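Local coordinates for protein SAP-like pentraxin (Limulus polyphemus, PDB 3FLP) that binds two calcium ions per subunit and, as an SAP-like pentraxin and invertebrate lectin, probably recognises sugar ligands through them, at residues R32-V36 and C103-V109; Y49-C53 and V140-Q146; Q58-T64 and G77-A82. All coordinates share one frame; numbering follows the deposited sequence.

From the N terminus, the chain lays down 32-36 on strand 33-42, then 49-53 on strand 48-55, then 58-64 on strand 60-68, before any of these finds its partner. Contact 3 closes first, when the hairpin brings 77-82 back to 58-64. Contact 1 closes next at 103-109 and contact 2 last at 140-146, so these two cross while contact 3 lies within both. Contact 1 belongs to one antiparallel sheet, and contacts 2 and 3 to the other. Val36 on Phe51 and Trp106 on Phe62 bring the sheets together, as in the pentraxin beta sandwich. Contacts 2 and 3 share a calcium ion.

Contact 1: residues R32-V36 and C103-V109; sequences RQLTV and CHVWSGV
Leu34 and Trp106 form a hydrogen-bonded antiparallel pair: Trp106 N reaches Leu34 O at 2.8 Å, and Leu34 N returns to Trp106 O at 2.9 Å. Val36 and His104 repeat the pattern, and a water joins Val36 O to His104 ND1. Past the strand end, Gly108 N still holds Arg32 O at 2.8 Å. With strand directions 176° apart, the alignment is almost exactly antiparallel. On the face carrying Gln33, Thr35, Val105 and Ser107, the Gln33 amide gives an N-H in its own plane to Ser107: NE2 to OG is 3.1 Å and the bond nearly straight at 177°. Gln33 NE2 also donates to Gly97 O of the second subunit, while Gln33 OE1 takes a bond from Lys41 of that subunit. Further along this face, Thr35 CG2 lies 3.5 Å from Cys103 SG, which is disulfide-bonded to Cys37. On the other face, the Trp106 side chain runs anti to its main-chain nitrogen (chi1 174°) and brings its six-membered ring back across the first segment. Arg32 O lies over a ring face, 3.6 Å from Trp106 CZ3, and Leu34 CB touches CE3 at 4.1 Å. The indole nitrogen is fixed separately by Val128 O. Backbone pairing thus sets the register, while the polar end of Gln33 ties this end of the strand pair to the neighbouring subunit.

Contact 2: residues Y49-C53 and V140-Q146; sequences YIFSC and VVIGQEQ. With CA (calcium ion), chain O; CA (calcium ion), chain P.
Ser52, with the most surface buried here, meets Val141 through its backbone and Gln146 through its hydroxyl. Val141 N donates to Ser52 O at 2.8 Å, and Ser52 N donates back to Val141 O, making the hydrogen-bonded pair of this antiparallel junction. With chi1 at 167°, OG swings away from Ser52 N to lie beside the loop that follows strand 139-142. There Ser52 OG accepts two N-H groups, from Gln146 N at 3.2 Å and from Gln146 NE2 at 3.1 Å. It spends its own proton on a water 2.6 Å from OG, and that water donates to Glu145 OE2. Three bonds therefore grip one buried hydroxyl, which serves as a second-shell support for two calcium ligands; Gln146 OE1 is held by Gly150 N. Tyr49 supplies the next large surface. Its ring lies under the Glu145 chain, with Glu145 CG 3.7 Å from Tyr49 CG, a CH-pi contact over one face; ring and carboxylate planes are 67° apart. Strands 48-55 and 139-142 are neighbours in the calcium-bearing sheet of the pentraxin fold, and the loop after 139-142 supplies Glu145 and Gln146 to the metal site. Glu145 OE1 bridges both calcium ions, 2.5 Å from each, while Glu145 OE2 and Gln146 O bind just the ion that Asp59 and Asn60 also ligate; Asp147 binds both ions as well, and Glu154 and Glu157 complete the protein ligands of the second. Between strand and loop, Gly143 turns with a positive phi of 94°, its N-H bonded to Ile50 O. On the sheet face away from Ser52 and Val141, Val140 CG1 sits over the Phe51 ring, 3.6 Å from CE2. Beside it, Ile142 CD1 approaches Phe51 CD2 obliquely at 3.8 Å.

Contact 3: residues Q58-T64 and G77-A82; sequences QDNQFIT and GLQVNA. With CA (calcium ion), chain O.
This contact is the open end of the hairpin made by strands 60-68 and 73-80, where Phe62, Ile63 and Thr64 pair antiparallel with Val80, Gln79 and Leu78 just after the chain has passed the calcium ligands Asp59 and Asn60. Ile63 and Gln79 are the hydrogen-bonded pair. Beyond them Asn81 N bonds to Gln61 O at 2.9 Å, and Ala82 N bonds to Asn60 O at 2.9 Å. The extended Gln79 side chain (chi1 167°, chi2 171°) runs alongside Ile63, whose CD1 is 3.7 Å from Gln79 CD, and brings OE1 to Asn60. Asn60 ND2 donates to Gln79 OE1 at 2.8 Å from a point 36° out of the carbonyl plane. The same ND2 gives a second bond to a calcium-bound water. With its amide nitrogen so engaged, Asn60 directs OD1 to the metal at 2.3 Å, beside Asp59 OD2 at 2.4 Å. Gln58 OE1 steadies the turn by accepting Asn60 N at 2.8 Å. On the sheet face towards the core, Leu78 CD1 lies over the Phe62 ring, 3.4 Å from CZ, in a CH-pi contact. A classic beta bulge, with Gln61 and Phe62 set against the single residue Cys53 of strand 48-55, joins the hairpin strand to the calcium-binding turn at 59-60, part of the double-calcium site typical of pentraxins, which Glu145, Gln146 and Asp147 help complete.

Contact 1: residues R32-V36 and C103-V109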
loop_
_atom_site.group_PDB
_atom_site.type_symbol
_atom_site.label_atom_id
_atom_site.label_comp_id
_atom_site.label_asym_id
_atom_site.label_seq_id
_atom_site.Cartn_x
_atom_site.Cartn_y
_atom_site.Cartn_z
ATOM N N ARG A 32 -30.346 -31.510 19.046
ATOM C CA ARG A 32 -31.647 -31.769 18.458
ATOM C C ARG A 32 -31.543 -31.684 16.940
ATOM O O ARG A 32 -32.494 -31.976 16.222
ATOM C CB ARG A 32 -32.728 -30.831 19.012
ATOM C CG ARG A 32 -32.368 -29.382 19.189
ATOM C CD ARG A 32 -33.636 -28.611 19.569
ATOM N NE ARG A 32 -34.185 -28.989 20.874
ATOM C CZ ARG A 32 -35.459 -28.806 21.230
ATOM N NH1 ARG A 32 -36.321 -28.265 20.379
ATOM N NH2 ARG A 32 -35.872 -29.135 22.444
ATOM N N GLN A 33 -30.353 -31.317 16.468
ATOM C CA GLN A 33 -30.063 -31.205 15.042
ATOM C C GLN A 33 -28.597 -31.556 14.813
ATOM O O GLN A 33 -27.757 -31.375 15.695
ATOM C CB GLN A 33 -30.298 -29.778 14.539
ATOM C CG GLN A 33 -31.718 -29.266 14.671
ATOM C CD GLN A 33 -31.839 -27.816 14.230
ATOM O OE1 GLN A 33 -31.091 -26.949 14.696
ATOM N NE2 GLN A 33 -32.778 -27.545 13.338
ATOM N N LEU A 34 -28.282 -32.040 13.621
ATOM C CA LEU A 34 -26.912 -32.397 13.323
ATOM C C LEU A 34 -26.631 -32.380 11.829
ATOM O O LEU A 34 -27.428 -32.871 11.028
ATOM C CB LEU A 34 -26.610 -33.787 13.891
ATOM C CG LEU A 34 -25.153 -34.129 14.197
ATOM C CD1 LEU A 34 -24.642 -33.262 15.351
ATOM C CD2 LEU A 34 -25.061 -35.604 14.572
ATOM N N THR A 35 -25.499 -31.793 11.454
ATOM C CA THR A 35 -25.085 -31.765 10.058
ATOM C C THR A 35 -23.671 -32.343 10.028
ATOM O O THR A 35 -22.763 -31.831 10.696
ATOM C CB THR A 35 -25.057 -30.329 9.469
ATOM O OG1 THR A 35 -26.381 -29.777 9.466
ATOM C CG2 THR A 35 -24.532 -30.355 8.032
ATOM N N VAL A 36 -23.494 -33.420 9.272
ATOM C CA VAL A 36 -22.190 -34.066 9.158
ATOM C C VAL A 36 -21.738 -33.973 7.701
ATOM O O VAL A 36 -22.384 -34.512 6.798
ATOM C CB VAL A 36 -22.258 -35.556 9.591
ATOM C CG1 VAL A 36 -20.875 -36.208 9.465
ATOM C CG2 VAL A 36 -22.765 -35.658 11.029
ATOM N N CYS A 103 -22.665 -34.738 2.490
ATOM C CA CYS A 103 -23.148 -34.125 3.701
ATOM C C CYS A 103 -24.549 -34.628 4.054
ATOM O O CYS A 103 -25.398 -34.786 3.182
ATOM C CB CYS A 103 -23.146 -32.598 3.555
ATOM S SG CYS A 103 -23.155 -31.782 5.176
ATOM N N HIS A 104 -24.760 -34.904 5.339
ATOM C CA HIS A 104 -26.048 -35.360 5.848
ATOM C C HIS A 104 -26.582 -34.271 6.768
ATOM O O HIS A 104 -25.901 -33.862 7.709
ATOM C CB HIS A 104 -25.909 -36.650 6.664
ATOM C CG HIS A 104 -25.661 -37.874 5.839
ATOM N ND1 HIS A 104 -24.493 -38.075 5.131
ATOM C CD2 HIS A 104 -26.414 -38.982 5.645
ATOM C CE1 HIS A 104 -24.535 -39.258 4.544
ATOM N NE2 HIS A 104 -25.689 -39.828 4.840
ATOM N N VAL A 105 -27.793 -33.804 6.495
ATOM C CA VAL A 105 -28.428 -32.769 7.301
ATOM C C VAL A 105 -29.641 -33.365 8.014
ATOM O O VAL A 105 -30.553 -33.885 7.368
ATOM C CB VAL A 105 -28.887 -31.598 6.408
ATOM C CG1 VAL A 105 -29.751 -30.631 7.195
ATOM C CG2 VAL A 105 -27.655 -30.882 5.835
ATOM N N TRP A 106 -29.648 -33.295 9.342
ATOM C CA TRP A 106 -30.753 -33.842 10.118
ATOM C C TRP A 106 -31.303 -32.861 11.138
ATOM O O TRP A 106 -30.549 -32.208 11.861
ATOM C CB TRP A 106 -30.335 -35.103 10.875
ATOM C CG TRP A 106 -31.423 -35.594 11.797
ATOM C CD1 TRP A 106 -32.619 -36.149 11.433
ATOM C CD2 TRP A 106 -31.436 -35.520 13.227
ATOM N NE1 TRP A 106 -33.376 -36.426 12.547
ATOM C CE2 TRP A 106 -32.675 -36.051 13.662
ATOM C CE3 TRP A 106 -30.522 -35.058 14.184
ATOM C CZ2 TRP A 106 -33.024 -36.134 15.014
ATOM C CZ3 TRP A 106 -30.870 -35.140 15.534
ATOM C CH2 TRP A 106 -32.113 -35.676 15.933
ATOM N N SER A 107 -32.626 -32.787 11.209
ATOM C CA SER A 107 -33.286 -31.909 12.157
ATOM C C SER A 107 -34.358 -32.684 12.908
ATOM O O SER A 107 -35.344 -33.121 12.315
ATOM C CB SER A 107 -33.930 -30.728 11.428
ATOM O OG SER A 107 -34.562 -29.861 12.352
ATOM N N GLY A 108 -34.157 -32.862 14.208
ATOM C CA GLY A 108 -35.135 -33.571 15.005
ATOM C C GLY A 108 -36.301 -32.660 15.338
ATOM O O GLY A 108 -37.359 -33.125 15.771
ATOM N N VAL A 109 -36.113 -31.358 15.135
ATOM C CA VAL A 109 -37.164 -30.392 15.426
ATOM C C VAL A 109 -38.365 -30.638 14.521
ATOM O O VAL A 109 -39.501 -30.663 14.991
ATOM C CB VAL A 109 -36.676 -28.928 15.230
ATOM C CG1 VAL A 109 -37.777 -27.967 15.600
ATOM C CG2 VAL A 109 -35.446 -28.657 16.096
HETATM O O HOH W 1 -22.030 -36.930 5.858
#

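Contact 2: residues Y49-C53 and V140-Q146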
loop_
_atom_site.group_PDB
_atom_site.type_symbol
_atom_site.label_atom_id
_atom_site.label_comp_id
_atom_site.label_asym_id
_atom_site.label_seq_id
_atom_site.Cartn_x
_atom_site.Cartn_y
_atom_site.Cartn_z
ATOM N N TYR A 49 -20.905 -47.999 6.829
ATOM C CA TYR A 49 -21.284 -46.918 7.737
ATOM C C TYR A 49 -20.081 -46.030 8.000
ATOM O O TYR A 49 -19.017 -46.506 8.399
ATOM C CB TYR A 49 -21.836 -47.487 9.048
ATOM C CG TYR A 49 -23.148 -48.187 8.829
ATOM C CD1 TYR A 49 -23.193 -49.460 8.267
ATOM C CD2 TYR A 49 -24.355 -47.531 9.083
ATOM C CE1 TYR A 49 -24.407 -50.067 7.953
ATOM C CE2 TYR A 49 -25.576 -48.124 8.772
ATOM C CZ TYR A 49 -25.593 -49.391 8.206
ATOM O OH TYR A 49 -26.793 -49.971 7.882
ATOM N N ILE A 50 -20.262 -44.733 7.773
ATOM C CA ILE A 50 -19.187 -43.762 7.933
ATOM C C ILE A 50 -19.119 -43.126 9.315
ATOM O O ILE A 50 -18.109 -43.235 10.009
ATOM C CB ILE A 50 -19.325 -42.647 6.868
ATOM C CG1 ILE A 50 -19.295 -43.280 5.474
ATOM C CG2 ILE A 50 -18.202 -41.628 7.010
ATOM C CD1 ILE A 50 -19.614 -42.321 4.355
ATOM N N PHE A 51 -20.196 -42.452 9.699
ATOM C CA PHE A 51 -20.290 -41.767 10.986
ATOM C C PHE A 51 -21.265 -42.521 11.896
ATOM O O PHE A 51 -22.446 -42.647 11.589
ATOM C CB PHE A 51 -20.757 -40.324 10.732
ATOM C CG PHE A 51 -20.825 -39.456 11.960
ATOM C CD1 PHE A 51 -21.923 -39.516 12.818
ATOM C CD2 PHE A 51 -19.817 -38.534 12.228
ATOM C CE1 PHE A 51 -22.015 -38.667 13.918
ATOM C CE2 PHE A 51 -19.902 -37.677 13.329
ATOM C CZ PHE A 51 -21.000 -37.743 14.173
ATOM N N SER A 52 -20.754 -43.018 13.015
ATOM C CA SER A 52 -21.555 -43.779 13.975
ATOM C C SER A 52 -21.516 -43.147 15.366
ATOM O O SER A 52 -20.443 -42.961 15.939
ATOM C CB SER A 52 -21.028 -45.222 14.043
ATOM O OG SER A 52 -21.545 -45.931 15.158
ATOM N N CYS A 53 -22.691 -42.822 15.901
ATOM C CA CYS A 53 -22.799 -42.221 17.226
ATOM C C CYS A 53 -23.616 -43.123 18.149
ATOM O O CYS A 53 -24.736 -43.510 17.822
ATOM C CB CYS A 53 -23.464 -40.849 17.140
ATOM S SG CYS A 53 -23.612 -40.041 18.748
ATOM N N VAL A 140 -18.528 -40.995 19.200
ATOM C CA VAL A 140 -18.446 -41.058 17.743
ATOM C C VAL A 140 -17.311 -41.940 17.224
ATOM O O VAL A 140 -16.149 -41.785 17.617
ATOM C CB VAL A 140 -18.255 -39.649 17.115
ATOM C CG1 VAL A 140 -18.064 -39.769 15.602
ATOM C CG2 VAL A 140 -19.457 -38.768 17.418
ATOM N N VAL A 141 -17.662 -42.868 16.337
ATOM C CA VAL A 141 -16.686 -43.753 15.708
ATOM C C VAL A 141 -16.808 -43.555 14.203
ATOM O O VAL A 141 -17.918 -43.426 13.679
ATOM C CB VAL A 141 -16.951 -45.246 16.023
ATOM C CG1 VAL A 141 -16.236 -46.119 15.011
ATOM C CG2 VAL A 141 -16.450 -45.588 17.422
ATOM N N ILE A 142 -15.673 -43.522 13.510
ATOM C CA ILE A 142 -15.666 -43.350 12.062
ATOM C C ILE A 142 -15.152 -44.615 11.376
ATOM O O ILE A 142 -14.128 -45.172 11.773
ATOM C CB ILE A 142 -14.753 -42.173 11.633
ATOM C CG1 ILE A 142 -15.177 -40.880 12.339
ATOM C CG2 ILE A 142 -14.818 -41.985 10.122
ATOM C CD1 ILE A 142 -16.557 -40.393 11.981
ATOM N N GLY A 143 -15.871 -45.069 10.353
ATOM C CA GLY A 143 -15.432 -46.240 9.611
ATOM C C GLY A 143 -16.001 -47.579 10.035
ATOM O O GLY A 143 -15.854 -48.570 9.313
ATOM N N GLN A 144 -16.633 -47.622 11.205
ATOM C CA GLN A 144 -17.235 -48.853 11.703
ATOM C C GLN A 144 -18.586 -48.513 12.336
ATOM O O GLN A 144 -18.835 -47.365 12.697
ATOM C CB GLN A 144 -16.337 -49.525 12.762
ATOM C CG GLN A 144 -14.925 -49.926 12.322
ATOM C CD GLN A 144 -14.900 -51.020 11.250
ATOM O OE1 GLN A 144 -15.830 -51.816 11.127
ATOM N NE2 GLN A 144 -13.823 -51.070 10.489
ATOM N N GLU A 145 -19.450 -49.517 12.466
ATOM C CA GLU A 145 -20.773 -49.348 13.058
ATOM C C GLU A 145 -20.706 -49.905 14.485
ATOM O O GLU A 145 -20.368 -51.072 14.674
ATOM C CB GLU A 145 -21.790 -50.135 12.218
ATOM C CG GLU A 145 -23.241 -49.643 12.263
ATOM C CD GLU A 145 -23.963 -50.002 13.548
ATOM O OE1 GLU A 145 -23.991 -51.201 13.907
ATOM O OE2 GLU A 145 -24.512 -49.083 14.194
ATOM N N GLN A 146 -21.009 -49.079 15.484
ATOM C CA GLN A 146 -20.964 -49.522 16.886
ATOM C C GLN A 146 -22.207 -50.290 17.342
ATOM O O GLN A 146 -23.336 -49.892 17.048
ATOM C CB GLN A 146 -20.815 -48.324 17.832
ATOM C CG GLN A 146 -19.607 -47.432 17.614
ATOM C CD GLN A 146 -19.695 -46.143 18.426
ATOM O OE1 GLN A 146 -19.386 -46.121 19.619
ATOM N NE2 GLN A 146 -20.140 -45.064 17.780
HETATM CA CA CA O . -25.282 -50.793 16.016
HETATM CA CA CA P . -23.589 -53.693 14.000
HETATM O O HOH W 2 -24.014 -46.804 15.481
HETATM O O HOH W 3 -21.253 -53.458 14.293
HETATM O O HOH W 4 -26.760 -52.040 14.684
HETATM O O HOH W 5 -25.750 -53.814 13.051
#

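Contact 3: residues Q58-T64 and G77-A82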
loop_
_atom_site.group_PDB
_atom_site.type_symbol
_atom_site.label_atom_id
_atom_site.label_comp_id
_atom_site.label_asym_id
_atom_site.label_seq_id
_atom_site.Cartn_x
_atom_site.Cartn_y
_atom_site.Cartn_z
ATOM N N GLN A 58 -28.350 -46.605 23.690
ATOM C CA GLN A 58 -28.695 -46.652 22.271
ATOM C C GLN A 58 -27.459 -46.616 21.382
ATOM O O GLN A 58 -26.900 -45.549 21.128
ATOM C CB GLN A 58 -29.612 -45.467 21.933
ATOM C CG GLN A 58 -30.024 -45.347 20.467
ATOM C CD GLN A 58 -30.623 -46.628 19.921
ATOM O OE1 GLN A 58 -29.906 -47.499 19.436
ATOM N NE2 GLN A 58 -31.944 -46.754 20.013
ATOM N N ASP A 59 -27.041 -47.781 20.902
ATOM C CA ASP A 59 -25.861 -47.857 20.053
ATOM C C ASP A 59 -26.083 -47.248 18.667
ATOM O O ASP A 59 -25.124 -46.975 17.942
ATOM C CB ASP A 59 -25.382 -49.316 19.919
ATOM C CG ASP A 59 -26.410 -50.233 19.255
ATOM O OD1 ASP A 59 -27.581 -50.264 19.701
ATOM O OD2 ASP A 59 -26.035 -50.943 18.293
ATOM N N ASN A 60 -27.347 -47.020 18.317
ATOM C CA ASN A 60 -27.695 -46.464 17.013
ATOM C C ASN A 60 -28.372 -45.090 17.093
ATOM O O ASN A 60 -29.440 -44.882 16.523
ATOM C CB ASN A 60 -28.596 -47.460 16.268
ATOM C CG ASN A 60 -27.866 -48.750 15.887
ATOM O OD1 ASN A 60 -26.812 -49.073 16.448
ATOM N ND2 ASN A 60 -28.429 -49.497 14.937
ATOM N N GLN A 61 -27.744 -44.156 17.796
ATOM C CA GLN A 61 -28.298 -42.811 17.939
ATOM C C GLN A 61 -28.328 -42.052 16.613
ATOM O O GLN A 61 -29.330 -41.431 16.261
ATOM C CB GLN A 61 -27.486 -42.017 18.973
ATOM C CG GLN A 61 -27.841 -42.336 20.418
ATOM C CD GLN A 61 -29.133 -41.660 20.865
ATOM O OE1 GLN A 61 -29.898 -41.140 20.048
ATOM N NE2 GLN A 61 -29.380 -41.667 22.169
ATOM N N PHE A 62 -27.230 -42.117 15.874
ATOM C CA PHE A 62 -27.133 -41.418 14.600
ATOM C C PHE A 62 -26.080 -42.128 13.758
ATOM O O PHE A 62 -24.932 -42.253 14.176
ATOM C CB PHE A 62 -26.738 -39.968 14.870
ATOM C CG PHE A 62 -26.798 -39.089 13.670
ATOM C CD1 PHE A 62 -25.763 -39.078 12.747
ATOM C CD2 PHE A 62 -27.888 -38.251 13.467
ATOM C CE1 PHE A 62 -25.807 -38.242 11.642
ATOM C CE2 PHE A 62 -27.938 -37.414 12.367
ATOM C CZ PHE A 62 -26.895 -37.413 11.455
ATOM N N ILE A 63 -26.469 -42.618 12.586
ATOM C CA ILE A 63 -25.516 -43.321 11.739
ATOM C C ILE A 63 -25.694 -42.985 10.270
ATOM O O ILE A 63 -26.797 -43.088 9.723
ATOM C CB ILE A 63 -25.630 -44.858 11.883
ATOM C CG1 ILE A 63 -26.437 -45.223 13.132
ATOM C CG2 ILE A 63 -24.241 -45.463 11.982
ATOM C CD1 ILE A 63 -26.684 -46.708 13.276
ATOM N N THR A 64 -24.601 -42.583 9.631
ATOM C CA THR A 64 -24.626 -42.253 8.212
ATOM C C THR A 64 -24.045 -43.435 7.450
ATOM O O THR A 64 -23.220 -44.178 7.974
ATOM C CB THR A 64 -23.770 -41.006 7.889
ATOM O OG1 THR A 64 -22.408 -41.260 8.256
ATOM C CG2 THR A 64 -24.296 -39.780 8.637
ATOM N N GLY A 77 -27.564 -42.863 3.100
ATOM C CA GLY A 77 -28.505 -43.249 4.124
ATOM C C GLY A 77 -28.271 -42.627 5.481
ATOM O O GLY A 77 -27.164 -42.197 5.816
ATOM N N LEU A 78 -29.340 -42.589 6.266
ATOM C CA LEU A 78 -29.303 -42.047 7.605
ATOM C C LEU A 78 -30.195 -42.882 8.516
ATOM O O LEU A 78 -31.268 -43.335 8.112
ATOM C CB LEU A 78 -29.804 -40.600 7.609
ATOM C CG LEU A 78 -29.886 -39.937 8.995
ATOM C CD1 LEU A 78 -28.484 -39.848 9.608
ATOM C CD2 LEU A 78 -30.510 -38.547 8.875
ATOM N N GLN A 79 -29.741 -43.092 9.743
ATOM C CA GLN A 79 -30.512 -43.824 10.720
ATOM C C GLN A 79 -30.430 -43.010 12.007
ATOM O O GLN A 79 -29.344 -42.601 12.414
ATOM C CB GLN A 79 -29.945 -45.241 10.919
ATOM C CG GLN A 79 -30.510 -45.947 12.147
ATOM C CD GLN A 79 -30.134 -47.422 12.243
ATOM O OE1 GLN A 79 -30.225 -48.018 13.318
ATOM N NE2 GLN A 79 -29.730 -48.018 11.126
ATOM N N VAL A 80 -31.582 -42.745 12.615
ATOM C CA VAL A 80 -31.635 -41.984 13.862
ATOM C C VAL A 80 -32.449 -42.743 14.903
ATOM O O VAL A 80 -33.540 -43.238 14.623
ATOM C CB VAL A 80 -32.275 -40.583 13.666
ATOM C CG1 VAL A 80 -32.331 -39.845 15.005
ATOM C CG2 VAL A 80 -31.481 -39.781 12.649
ATOM N N ASN A 81 -31.901 -42.829 16.106
ATOM C CA ASN A 81 -32.545 -43.521 17.215
ATOM C C ASN A 81 -33.064 -44.907 16.826
ATOM O O ASN A 81 -34.230 -45.233 17.036
ATOM C CB ASN A 81 -33.687 -42.673 17.784
ATOM C CG ASN A 81 -34.076 -43.095 19.196
ATOM O OD1 ASN A 81 -33.213 -43.258 20.059
ATOM N ND2 ASN A 81 -35.379 -43.259 19.443
ATOM N N ALA A 82 -32.175 -45.712 16.251
ATOM C CA ALA A 82 -32.485 -47.076 15.828
ATOM C C ALA A 82 -33.645 -47.215 14.846
ATOM O O ALA A 82 -34.298 -48.253 14.794
ATOM C CB ALA A 82 -32.726 -47.971 17.056
HETATM CA CA CA O . -25.282 -50.793 16.016
HETATM O O HOH W 4 -26.760 -52.040 14.684
#